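Local structure of glycosyl hydrolase family 2, TIM barrel domain protein (Parabacteroides merdae ATCC 43184, 6DXU) at residues D[177-182]-D[434-439]; D[86-91]-D[170-175]; D[181-186]-D[599-604]; D[467-472]-D[481-486]. The protein is a gut bacterial beta-glucuronidase of glycoside hydrolase family 2 that probably cleaves glucuronic acid from beta-glucuronide conjugates. All blocks are in the same frame, centred on the assembly; numbering follows the deposited sequence.

Overall arrangement
Contacts 1, 2 and 3 form a continuous cluster, their centres 14 Å apart in each pairing, and all use the long loop between strands 162-169 and 194-199. Contacts 1 and 3 carry it to loops of the later chain; contact 2 fastens it within the sugar-binding domain. Contacts 1 and 2 share a sodium ion and two of its waters, while contacts 1 and 3 share L181 and A182. Y86 of contact 2 packs on P599 of contact 3, and all three reach the second subunit. At its far end contact 3 touches a bicine pocket. Contact 4, at the ends of two neighbouring barrel strands, stands apart: its centre is 18 Å from that of contact 1, 20 Å from contact 3 and 29 Å from contact 2.

Contact 1 (D[177-182]-D[434-439]); sequences IPSDLA and PNDFNT. With NA (sodium ion), chain O.
S179 and D436 meet where a loop of the sugar-binding domain, folded into an ST turn and a type I beta turn (S179 to A182), docks on the TIM-barrel loop that follows strand 422-429. The polar part rests on one short hydrogen bond, from S179 OG to D436 OD2 at 2.5 Å, with the hydroxyl lying above the carboxylate plane. The same OG accepts from L181 N (2.9 Å), which closes the ST turn; with OG swung opposite the backbone N of S179 (chi1 167°), it can serve both partners. The other carboxylate oxygen, D436 OD1, forms a salt bridge with R52 of the second subunit, so the aspartate ties together two loops and two chains. The nonpolar part belongs to L181, which approaches D436 from the opposite direction. Its CD1 lies 3.4 Å from P434 O and also covers the OD1 side of the carboxylate. R52 of the second subunit packs on this leucine too, and N435 alongside turns its amide to E60 and W48 of that subunit. The third element is the sodium site. P178, preceded by a cis peptide bond, offers its carbonyl oxygen to the ion, and the backbone oxygens of D173 and M176 and two waters complete the five ligands. One water accepts a hydrogen bond from D180 N and donates to D436 OD2 (3.1 Å), linking the ion to the barrel loop. The second donates to D180 OD2 at 2.7 Å.

Contact 2 (D[86-91]-D[170-175]); sequences YYEGPG and NSRDLE. With NA (sodium ion), chain O.
N170 and the Y87-G89 backbone interlock beside the point where strands 90-97 and 162-169, antiparallel neighbours in a sheet of the sugar-binding domain, give way to loops. The asparagine amide works at both ends: ND2 donates to Y87 O (3.1 Å, 152°), in the carbonyl plane and on a lone pair, while OD1 receives G89 N at 2.9 Å from above its own carbonyl plane. The backbone adds N170 N to G89 O (3.1 Å). A chi1 of 69° sets CG between the backbone N and carbonyl carbon of N170, which turns the amide back onto the 86-91 chain. With an alanine here both side-chain hydrogen bonds go, and G89 N is likely to lose this acceptor and the 87-89 backbone to be less firmly held. E88 crosses N170 at about a right angle, its CB 3.1 Å from N170 O, and extends to R172. There OE1, through its syn lone pair, takes R172 NH1 in a salt bridge (3.0 Å), the two planes 79° apart. Beyond this shell, N75 also donates to Y87 O, and N170 ND2 has a second acceptor in I186 O. The Y86 ring lies over E88 CG, and its hydroxyl is bonded to I186. R172 NE pairs with E49 of the second subunit, which anchors the guanidinium from outside. A water ties E88 O to R172 N, and further along D173 O binds the sodium ion at 2.4 Å.

Contact 3 (D[181-186]-D[599-604]); sequences LADFNI and PVRPDN. With BCN (bicine), chain L.
In the loop between strands 596-597 and 609-610, which leads on to a bicine pocket, R601 reaches back to grip D183 of the sugar-binding domain. The guanidinium binds side-on: NE donates to D183 OD1 and NH2 to D183 OD2, each at 2.9 Å, with the carboxylate at the guanidinium edge but its plane turned by 55°. OD1 is met on its syn side, whereas OD2 is met from well above the carboxylate plane. T598 and N610 supply further hydrogen bonds to OD1 and OD2, and Y489 bonds R601 NH2. Replacing this arginine by alanine would probably leave the D183 charge to T598 and N610 alone among these partners, the two-nitrogen link between the loops lost. The bridge ties the sugar-binding domain to a loop that follows the TIM-barrel strand 587-589. Alongside it, V600 CG2 packs 3.3 Å from D183 OD1. P599 slides past N185, placing CD 3.3 Å from N185 OD1 and 3.4 Å from F184 C; N185 ND2 is hydrogen-bonded to S597. R601 also opens a type I beta turn ending at N604, and within it D603 O accepts a hydrogen bond from bicine O6 (2.8 Å). R523 holds the bicine as well.

Contact 4 (D[467-472]-D[481-486]); sequences IRRCEF and SPSIWA
The guanidinium of R468 and the indole of W485 stand nearly upright to each other, their planes 75° apart. R468 NH2 sits at the indole edge, 3.3 Å from W485 NE1; both are donors, so the pair is a close approach without a hydrogen bond. S483 OG also lies at the indole edge, in its plane, and Y489 meets the W485 ring edge-to-face. In the guanidinium plane, two waters meet NH2 at its edge: one, 3.0 Å from NH2, also accepts from I484 N, and the other, 3.1 Å from NH2, reaches S483 OG. The arginine chain is extended from CG to NE, with CG trans to the main-chain nitrogen (chi1 -180°), which carries the head past S481 to this site. There NE is bonded to V513 O and NH1 forms a salt bridge with E430. R469 lays CD on S483 CB (3.7 Å) and sends its own head to D432, while E543 N donates to S483 OG. At the other end the backbones make a parallel bridge, R468 opposite S481: S481 N donates to I467 O (3.1 Å) and R469 N to S481 O (2.8 Å). These are the C-terminal ends of strands 464-468 and 479-481, neighbours in the parallel sheet of the TIM barrel. Outside it, I467 packs on helix 442-459, and P482 and I484 on helix 496-504.

Contact 1 (D[177-182]-D[434-439])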
# COMPACT_ATOMS: atom_id res chain seq x y z
N ILE D 177 7.57 -21.12 3.85
CA ILE D 177 8.00 -22.48 4.16
C ILE D 177 7.14 -23.43 3.33
O ILE D 177 5.98 -23.10 3.03
CB ILE D 177 7.90 -22.81 5.66
CG1 ILE D 177 6.46 -22.71 6.16
CG2 ILE D 177 8.82 -21.89 6.44
CD1 ILE D 177 6.26 -23.29 7.61
N PRO D 178 7.67 -24.60 2.90
CA PRO D 178 9.04 -25.08 3.16
C PRO D 178 10.10 -24.44 2.25
O PRO D 178 9.77 -23.72 1.30
CB PRO D 178 8.95 -26.57 2.84
CG PRO D 178 7.94 -26.64 1.74
CD PRO D 178 6.91 -25.57 2.09
N SER D 179 11.36 -24.74 2.55
CA SER D 179 12.50 -24.26 1.80
C SER D 179 12.76 -25.14 0.58
O SER D 179 12.64 -26.37 0.65
CB SER D 179 13.74 -24.26 2.69
OG SER D 179 14.92 -24.08 1.92
N ASP D 180 13.16 -24.51 -0.53
CA ASP D 180 13.60 -25.26 -1.70
C ASP D 180 14.90 -26.01 -1.46
O ASP D 180 15.33 -26.76 -2.33
CB ASP D 180 13.76 -24.31 -2.91
CG ASP D 180 12.41 -23.94 -3.53
OD1 ASP D 180 11.77 -24.84 -4.13
OD2 ASP D 180 11.98 -22.79 -3.40
N LEU D 181 15.55 -25.82 -0.31
CA LEU D 181 16.67 -26.70 0.03
C LEU D 181 16.20 -28.09 0.44
O LEU D 181 17.01 -29.01 0.54
CB LEU D 181 17.50 -26.09 1.16
CG LEU D 181 18.11 -24.73 0.84
CD1 LEU D 181 18.76 -24.12 2.08
CD2 LEU D 181 19.13 -24.84 -0.27
N ALA D 182 14.90 -28.25 0.69
CA ALA D 182 14.39 -29.51 1.20
C ALA D 182 14.49 -30.61 0.14
O ALA D 182 14.54 -30.34 -1.07
CB ALA D 182 12.94 -29.35 1.66
N PRO D 434 21.66 -24.20 6.82
CA PRO D 434 21.59 -22.77 6.46
C PRO D 434 21.44 -22.50 4.97
O PRO D 434 21.34 -23.43 4.16
CB PRO D 434 22.94 -22.24 6.95
CG PRO D 434 23.87 -23.41 6.64
CD PRO D 434 23.05 -24.68 6.89
N ASN D 435 21.40 -21.21 4.63
CA ASN D 435 21.69 -20.65 3.31
C ASN D 435 20.46 -20.29 2.48
O ASN D 435 20.60 -19.95 1.30
CB ASN D 435 22.60 -21.56 2.48
CG ASN D 435 23.44 -20.78 1.48
OD1 ASN D 435 23.68 -19.58 1.66
ND2 ASN D 435 23.85 -21.44 0.41
N ASP D 436 19.25 -20.28 3.05
CA ASP D 436 18.20 -19.56 2.33
C ASP D 436 18.29 -18.05 2.54
O ASP D 436 17.58 -17.29 1.87
CB ASP D 436 16.81 -20.05 2.74
CG ASP D 436 16.26 -21.13 1.80
OD1 ASP D 436 16.99 -21.55 0.88
OD2 ASP D 436 15.10 -21.56 1.98
N PHE D 437 19.16 -17.60 3.44
CA PHE D 437 19.35 -16.18 3.73
C PHE D 437 20.84 -15.91 3.85
O PHE D 437 21.64 -16.83 4.08
CB PHE D 437 18.61 -15.78 5.02
CG PHE D 437 17.17 -16.19 5.02
CD1 PHE D 437 16.20 -15.32 4.54
CD2 PHE D 437 16.80 -17.47 5.43
CE1 PHE D 437 14.87 -15.72 4.51
CE2 PHE D 437 15.47 -17.86 5.40
CZ PHE D 437 14.51 -17.00 4.93
N ASN D 438 21.23 -14.64 3.70
CA ASN D 438 22.64 -14.30 3.83
C ASN D 438 23.11 -14.22 5.28
O ASN D 438 24.27 -13.88 5.51
CB ASN D 438 22.95 -12.97 3.12
CG ASN D 438 22.36 -11.76 3.84
OD1 ASN D 438 21.41 -11.88 4.61
ND2 ASN D 438 22.93 -10.59 3.57
N THR D 439 22.24 -14.49 6.24
CA THR D 439 22.65 -14.64 7.63
C THR D 439 22.01 -15.90 8.20
O THR D 439 21.01 -16.38 7.68
CB THR D 439 22.24 -13.45 8.51
OG1 THR D 439 20.82 -13.31 8.49
CG2 THR D 439 22.87 -12.16 8.00
NA NA O . 10.36 -21.53 0.27
O HOH W 1 12.77 -21.61 -0.12
O HOH W 2 9.77 -22.04 -1.96

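Contact 2 (D[86-91]-D[170-175])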
# COMPACT_ATOMS: atom_id res chain seq x y z
N TYR D 86 11.62 -29.26 -12.36
CA TYR D 86 10.18 -29.28 -12.17
C TYR D 86 9.63 -27.86 -12.06
O TYR D 86 10.30 -26.93 -11.61
CB TYR D 86 9.79 -30.10 -10.93
CG TYR D 86 9.91 -29.46 -9.56
CD1 TYR D 86 11.14 -29.12 -9.00
CD2 TYR D 86 8.76 -29.26 -8.78
CE1 TYR D 86 11.22 -28.55 -7.71
CE2 TYR D 86 8.83 -28.72 -7.50
CZ TYR D 86 10.06 -28.37 -6.96
OH TYR D 86 10.11 -27.84 -5.68
N TYR D 87 8.38 -27.69 -12.51
CA TYR D 87 7.79 -26.37 -12.63
C TYR D 87 7.41 -25.82 -11.26
O TYR D 87 6.64 -26.45 -10.53
CB TYR D 87 6.55 -26.43 -13.52
CG TYR D 87 5.84 -25.10 -13.65
CD1 TYR D 87 6.41 -24.05 -14.37
CD2 TYR D 87 4.58 -24.90 -13.07
CE1 TYR D 87 5.74 -22.83 -14.51
CE2 TYR D 87 3.91 -23.69 -13.20
CZ TYR D 87 4.50 -22.66 -13.92
OH TYR D 87 3.84 -21.46 -14.05
N GLU D 88 7.92 -24.64 -10.95
CA GLU D 88 7.54 -23.88 -9.76
C GLU D 88 7.05 -22.52 -10.24
O GLU D 88 7.85 -21.65 -10.60
CB GLU D 88 8.72 -23.77 -8.80
CG GLU D 88 9.08 -25.12 -8.15
CD GLU D 88 10.19 -24.97 -7.11
OE1 GLU D 88 11.39 -25.06 -7.48
OE2 GLU D 88 9.84 -24.72 -5.94
N GLY D 89 5.74 -22.33 -10.27
CA GLY D 89 5.19 -21.12 -10.82
C GLY D 89 3.68 -21.14 -10.72
O GLY D 89 3.10 -22.01 -10.07
N PRO D 90 3.02 -20.18 -11.34
CA PRO D 90 1.56 -20.12 -11.28
C PRO D 90 0.90 -21.03 -12.31
O PRO D 90 1.46 -21.39 -13.34
CB PRO D 90 1.26 -18.64 -11.57
CG PRO D 90 2.42 -18.18 -12.40
CD PRO D 90 3.62 -18.95 -11.90
N GLY D 91 -0.33 -21.40 -11.99
CA GLY D 91 -1.17 -22.14 -12.92
C GLY D 91 -2.60 -21.91 -12.53
O GLY D 91 -2.91 -21.55 -11.39
N ASN D 170 3.16 -22.32 -7.02
CA ASN D 170 4.26 -22.88 -6.25
C ASN D 170 5.59 -22.27 -6.67
O ASN D 170 6.61 -22.95 -6.66
CB ASN D 170 4.28 -24.41 -6.33
CG ASN D 170 4.68 -24.94 -7.71
OD1 ASN D 170 4.36 -24.33 -8.73
ND2 ASN D 170 5.34 -26.10 -7.74
N SER D 171 5.58 -20.99 -7.04
CA SER D 171 6.84 -20.29 -7.28
C SER D 171 7.75 -20.47 -6.09
O SER D 171 7.30 -20.53 -4.94
CB SER D 171 6.60 -18.78 -7.51
OG SER D 171 5.79 -18.54 -8.66
N ARG D 172 9.05 -20.58 -6.37
CA ARG D 172 10.04 -20.54 -5.31
C ARG D 172 9.88 -19.25 -4.51
O ARG D 172 9.60 -18.19 -5.08
CB ARG D 172 11.45 -20.62 -5.91
CG ARG D 172 11.72 -21.89 -6.67
CD ARG D 172 13.05 -21.82 -7.37
NE ARG D 172 14.19 -22.03 -6.46
CZ ARG D 172 14.67 -23.21 -6.12
NH1 ARG D 172 14.12 -24.33 -6.59
NH2 ARG D 172 15.74 -23.28 -5.33
N ASP D 173 10.05 -19.33 -3.19
CA ASP D 173 9.88 -18.15 -2.35
C ASP D 173 10.67 -18.38 -1.07
O ASP D 173 10.29 -19.23 -0.26
CB ASP D 173 8.40 -17.93 -2.07
CG ASP D 173 8.12 -16.67 -1.27
OD1 ASP D 173 9.07 -16.02 -0.77
OD2 ASP D 173 6.92 -16.35 -1.13
N LEU D 174 11.76 -17.64 -0.89
CA LEU D 174 12.58 -17.81 0.31
C LEU D 174 11.83 -17.41 1.58
O LEU D 174 12.21 -17.86 2.67
CB LEU D 174 13.86 -16.98 0.17
CG LEU D 174 14.78 -17.50 -0.94
CD1 LEU D 174 15.88 -16.47 -1.26
CD2 LEU D 174 15.38 -18.86 -0.56
N GLU D 175 10.79 -16.59 1.46
CA GLU D 175 10.03 -16.11 2.61
C GLU D 175 8.78 -16.94 2.86
O GLU D 175 7.87 -16.47 3.54
CB GLU D 175 9.65 -14.63 2.44
CG GLU D 175 10.84 -13.65 2.37
CD GLU D 175 11.61 -13.58 3.69
OE1 GLU D 175 11.05 -13.98 4.75
OE2 GLU D 175 12.79 -13.17 3.66
NA NA O . 10.36 -21.53 0.27
O HOH W 3 9.77 -20.20 -9.15
O HOH W 2 9.77 -22.04 -1.96
O HOH W 1 12.77 -21.61 -0.12

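Contact 3 (D[181-186]-D[599-604])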
# COMPACT_ATOMS: atom_id res chain seq x y z
N LEU D 181 15.55 -25.82 -0.31
CA LEU D 181 16.67 -26.70 0.03
C LEU D 181 16.20 -28.09 0.44
O LEU D 181 17.01 -29.01 0.54
CB LEU D 181 17.50 -26.09 1.16
CG LEU D 181 18.11 -24.73 0.84
CD1 LEU D 181 18.76 -24.12 2.08
CD2 LEU D 181 19.13 -24.84 -0.27
N ALA D 182 14.90 -28.25 0.69
CA ALA D 182 14.39 -29.51 1.20
C ALA D 182 14.49 -30.61 0.14
O ALA D 182 14.54 -30.34 -1.07
CB ALA D 182 12.94 -29.35 1.66
N ASP D 183 14.54 -31.85 0.62
CA ASP D 183 14.67 -33.07 -0.18
C ASP D 183 13.31 -33.60 -0.63
O ASP D 183 13.05 -34.80 -0.56
CB ASP D 183 15.44 -34.12 0.63
CG ASP D 183 15.82 -35.37 -0.19
OD1 ASP D 183 16.08 -35.27 -1.42
OD2 ASP D 183 15.86 -36.47 0.41
N PHE D 184 12.41 -32.72 -1.07
CA PHE D 184 11.14 -33.14 -1.65
C PHE D 184 10.63 -31.99 -2.51
O PHE D 184 11.05 -30.85 -2.36
CB PHE D 184 10.10 -33.54 -0.58
CG PHE D 184 9.68 -32.43 0.36
CD1 PHE D 184 10.40 -32.18 1.53
CD2 PHE D 184 8.56 -31.65 0.10
CE1 PHE D 184 10.01 -31.17 2.40
CE2 PHE D 184 8.16 -30.63 0.97
CZ PHE D 184 8.90 -30.39 2.12
N ASN D 185 9.73 -32.32 -3.43
CA ASN D 185 9.16 -31.31 -4.32
C ASN D 185 8.14 -30.47 -3.58
O ASN D 185 7.27 -30.99 -2.87
CB ASN D 185 8.47 -31.96 -5.51
CG ASN D 185 9.44 -32.72 -6.38
OD1 ASN D 185 10.35 -32.14 -6.95
ND2 ASN D 185 9.24 -34.02 -6.49
N ILE D 186 8.23 -29.16 -3.79
CA ILE D 186 7.23 -28.21 -3.28
C ILE D 186 6.20 -28.08 -4.39
O ILE D 186 6.29 -27.23 -5.29
CB ILE D 186 7.86 -26.88 -2.89
CG1 ILE D 186 8.99 -27.14 -1.90
CG2 ILE D 186 6.80 -25.96 -2.25
CD1 ILE D 186 9.75 -25.88 -1.52
N PRO D 599 13.65 -32.92 -6.00
CA PRO D 599 14.30 -32.13 -7.04
C PRO D 599 15.81 -32.07 -6.90
O PRO D 599 16.48 -31.58 -7.82
CB PRO D 599 13.69 -30.73 -6.86
CG PRO D 599 13.38 -30.66 -5.37
CD PRO D 599 13.00 -32.07 -4.97
N VAL D 600 16.37 -32.49 -5.77
CA VAL D 600 17.78 -32.26 -5.53
C VAL D 600 18.63 -33.49 -5.86
O VAL D 600 19.83 -33.50 -5.56
CB VAL D 600 18.04 -31.77 -4.08
CG1 VAL D 600 17.24 -30.47 -3.81
CG2 VAL D 600 17.69 -32.84 -3.05
N ARG D 601 18.04 -34.52 -6.47
CA ARG D 601 18.78 -35.74 -6.79
C ARG D 601 18.63 -36.12 -8.26
O ARG D 601 18.12 -37.20 -8.59
CB ARG D 601 18.33 -36.88 -5.88
CG ARG D 601 18.53 -36.57 -4.40
CD ARG D 601 18.12 -37.76 -3.54
NE ARG D 601 17.97 -37.39 -2.13
CZ ARG D 601 18.84 -37.72 -1.17
NH1 ARG D 601 19.93 -38.42 -1.46
NH2 ARG D 601 18.62 -37.34 0.09
N PRO D 602 19.09 -35.26 -9.18
CA PRO D 602 18.94 -35.56 -10.62
C PRO D 602 19.69 -36.80 -11.09
O PRO D 602 19.34 -37.34 -12.15
CB PRO D 602 19.49 -34.29 -11.29
CG PRO D 602 20.42 -33.70 -10.30
CD PRO D 602 19.79 -33.98 -8.96
N ASP D 603 20.73 -37.24 -10.37
CA ASP D 603 21.60 -38.31 -10.83
C ASP D 603 21.38 -39.64 -10.12
O ASP D 603 22.22 -40.54 -10.23
CB ASP D 603 23.06 -37.89 -10.68
CG ASP D 603 23.42 -36.74 -11.60
OD1 ASP D 603 22.97 -36.76 -12.77
OD2 ASP D 603 24.10 -35.81 -11.15
N ASN D 604 20.27 -39.79 -9.39
CA ASN D 604 19.97 -41.07 -8.77
C ASN D 604 19.68 -42.11 -9.86
O ASN D 604 19.34 -41.74 -10.99
CB ASN D 604 18.77 -40.93 -7.83
CG ASN D 604 19.19 -40.56 -6.42
OD1 ASN D 604 20.34 -40.16 -6.21
ND2 ASN D 604 18.27 -40.68 -5.46
N1 BCN L . 25.02 -44.16 -7.64
C1 BCN L . 26.41 -43.98 -8.01
C2 BCN L . 26.58 -44.28 -9.49
O21 BCN L . 25.65 -44.85 -10.12
O22 BCN L . 27.65 -43.96 -10.09
C3 BCN L . 24.92 -45.36 -6.81
C4 BCN L . 24.98 -46.63 -7.65
O4 BCN L . 24.02 -46.59 -8.67
C5 BCN L . 24.59 -43.02 -6.84
C6 BCN L . 23.86 -42.00 -7.72
O6 BCN L . 23.39 -42.64 -8.87

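Contact 4 (D[467-472]-D[481-486])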
# COMPACT_ATOMS: atom_id res chain seq x y z
N ILE D 467 11.18 -31.95 17.43
CA ILE D 467 11.88 -31.57 16.21
C ILE D 467 12.89 -32.66 15.89
O ILE D 467 13.18 -33.53 16.71
CB ILE D 467 12.61 -30.21 16.31
CG1 ILE D 467 13.66 -30.24 17.43
CG2 ILE D 467 11.64 -29.07 16.49
CD1 ILE D 467 14.47 -28.93 17.53
N ARG D 468 13.44 -32.60 14.67
CA ARG D 468 14.50 -33.49 14.23
C ARG D 468 15.72 -32.68 13.78
O ARG D 468 15.59 -31.74 12.98
CB ARG D 468 14.03 -34.40 13.09
CG ARG D 468 15.12 -35.35 12.62
CD ARG D 468 14.73 -36.22 11.43
NE ARG D 468 15.91 -36.98 11.04
CZ ARG D 468 16.87 -36.51 10.26
NH1 ARG D 468 16.77 -35.29 9.73
NH2 ARG D 468 17.94 -37.27 10.01
N ARG D 469 16.88 -33.06 14.30
CA ARG D 469 18.21 -32.55 13.92
C ARG D 469 18.30 -31.02 13.98
O ARG D 469 18.36 -30.31 12.97
CB ARG D 469 18.65 -33.05 12.54
CG ARG D 469 20.18 -33.03 12.43
CD ARG D 469 20.64 -33.08 10.98
NE ARG D 469 20.83 -31.73 10.46
CZ ARG D 469 21.41 -31.46 9.30
NH1 ARG D 469 21.86 -32.45 8.54
NH2 ARG D 469 21.53 -30.19 8.89
N CYS D 470 18.33 -30.52 15.21
CA CYS D 470 18.78 -29.15 15.45
C CYS D 470 19.30 -29.14 16.89
O CYS D 470 18.55 -28.86 17.83
CB CYS D 470 17.66 -28.13 15.23
SG CYS D 470 18.26 -26.43 15.36
N GLU D 471 20.57 -29.49 17.04
CA GLU D 471 21.11 -29.75 18.38
C GLU D 471 21.02 -28.51 19.27
O GLU D 471 20.75 -28.63 20.47
CB GLU D 471 22.56 -30.24 18.28
CG GLU D 471 23.09 -30.75 19.61
CD GLU D 471 24.36 -31.57 19.47
OE1 GLU D 471 25.16 -31.27 18.55
OE2 GLU D 471 24.56 -32.52 20.26
N PHE D 472 21.22 -27.32 18.71
CA PHE D 472 21.17 -26.12 19.54
C PHE D 472 19.75 -25.73 19.94
O PHE D 472 19.58 -24.72 20.63
CB PHE D 472 21.87 -24.94 18.85
CG PHE D 472 21.23 -24.48 17.57
CD1 PHE D 472 20.16 -23.60 17.58
CD2 PHE D 472 21.74 -24.86 16.34
CE1 PHE D 472 19.57 -23.15 16.40
CE2 PHE D 472 21.17 -24.42 15.15
CZ PHE D 472 20.09 -23.57 15.18
N SER D 481 14.73 -35.87 18.13
CA SER D 481 15.42 -36.84 17.27
C SER D 481 16.71 -36.26 16.73
O SER D 481 16.70 -35.18 16.11
CB SER D 481 14.54 -37.27 16.09
OG SER D 481 15.21 -38.26 15.31
N PRO D 482 17.84 -36.93 16.92
CA PRO D 482 19.06 -36.56 16.19
C PRO D 482 19.07 -37.16 14.80
O PRO D 482 18.10 -37.80 14.39
CB PRO D 482 20.17 -37.15 17.07
CG PRO D 482 19.53 -38.44 17.55
CD PRO D 482 18.06 -38.09 17.81
N SER D 483 20.17 -36.98 14.08
CA SER D 483 20.40 -37.62 12.79
C SER D 483 21.25 -38.87 13.02
O SER D 483 22.40 -38.76 13.47
CB SER D 483 21.08 -36.66 11.82
OG SER D 483 21.36 -37.30 10.59
N ILE D 484 20.70 -40.04 12.73
CA ILE D 484 21.41 -41.31 12.86
C ILE D 484 21.15 -42.11 11.60
O ILE D 484 20.09 -42.73 11.45
CB ILE D 484 21.00 -42.10 14.11
CG1 ILE D 484 21.21 -41.28 15.39
CG2 ILE D 484 21.81 -43.40 14.19
CD1 ILE D 484 20.60 -41.98 16.62
N TRP D 485 22.11 -42.10 10.68
CA TRP D 485 22.01 -42.84 9.43
C TRP D 485 23.12 -43.88 9.34
O TRP D 485 23.92 -43.85 8.39
CB TRP D 485 22.06 -41.87 8.25
CG TRP D 485 20.78 -41.14 7.99
CD1 TRP D 485 20.41 -39.92 8.47
CD2 TRP D 485 19.71 -41.59 7.15
NE1 TRP D 485 19.15 -39.59 8.00
CE2 TRP D 485 18.71 -40.59 7.18
CE3 TRP D 485 19.49 -42.73 6.38
CZ2 TRP D 485 17.52 -40.70 6.47
CZ3 TRP D 485 18.31 -42.85 5.67
CH2 TRP D 485 17.34 -41.84 5.73
N ALA D 486 23.21 -44.77 10.32
CA ALA D 486 24.31 -45.71 10.41
C ALA D 486 24.32 -46.66 9.21
O ALA D 486 23.30 -47.30 8.91
CB ALA D 486 24.22 -46.52 11.70
O HOH W 4 17.95 -39.64 11.85
O HOH W 5 20.11 -35.74 8.40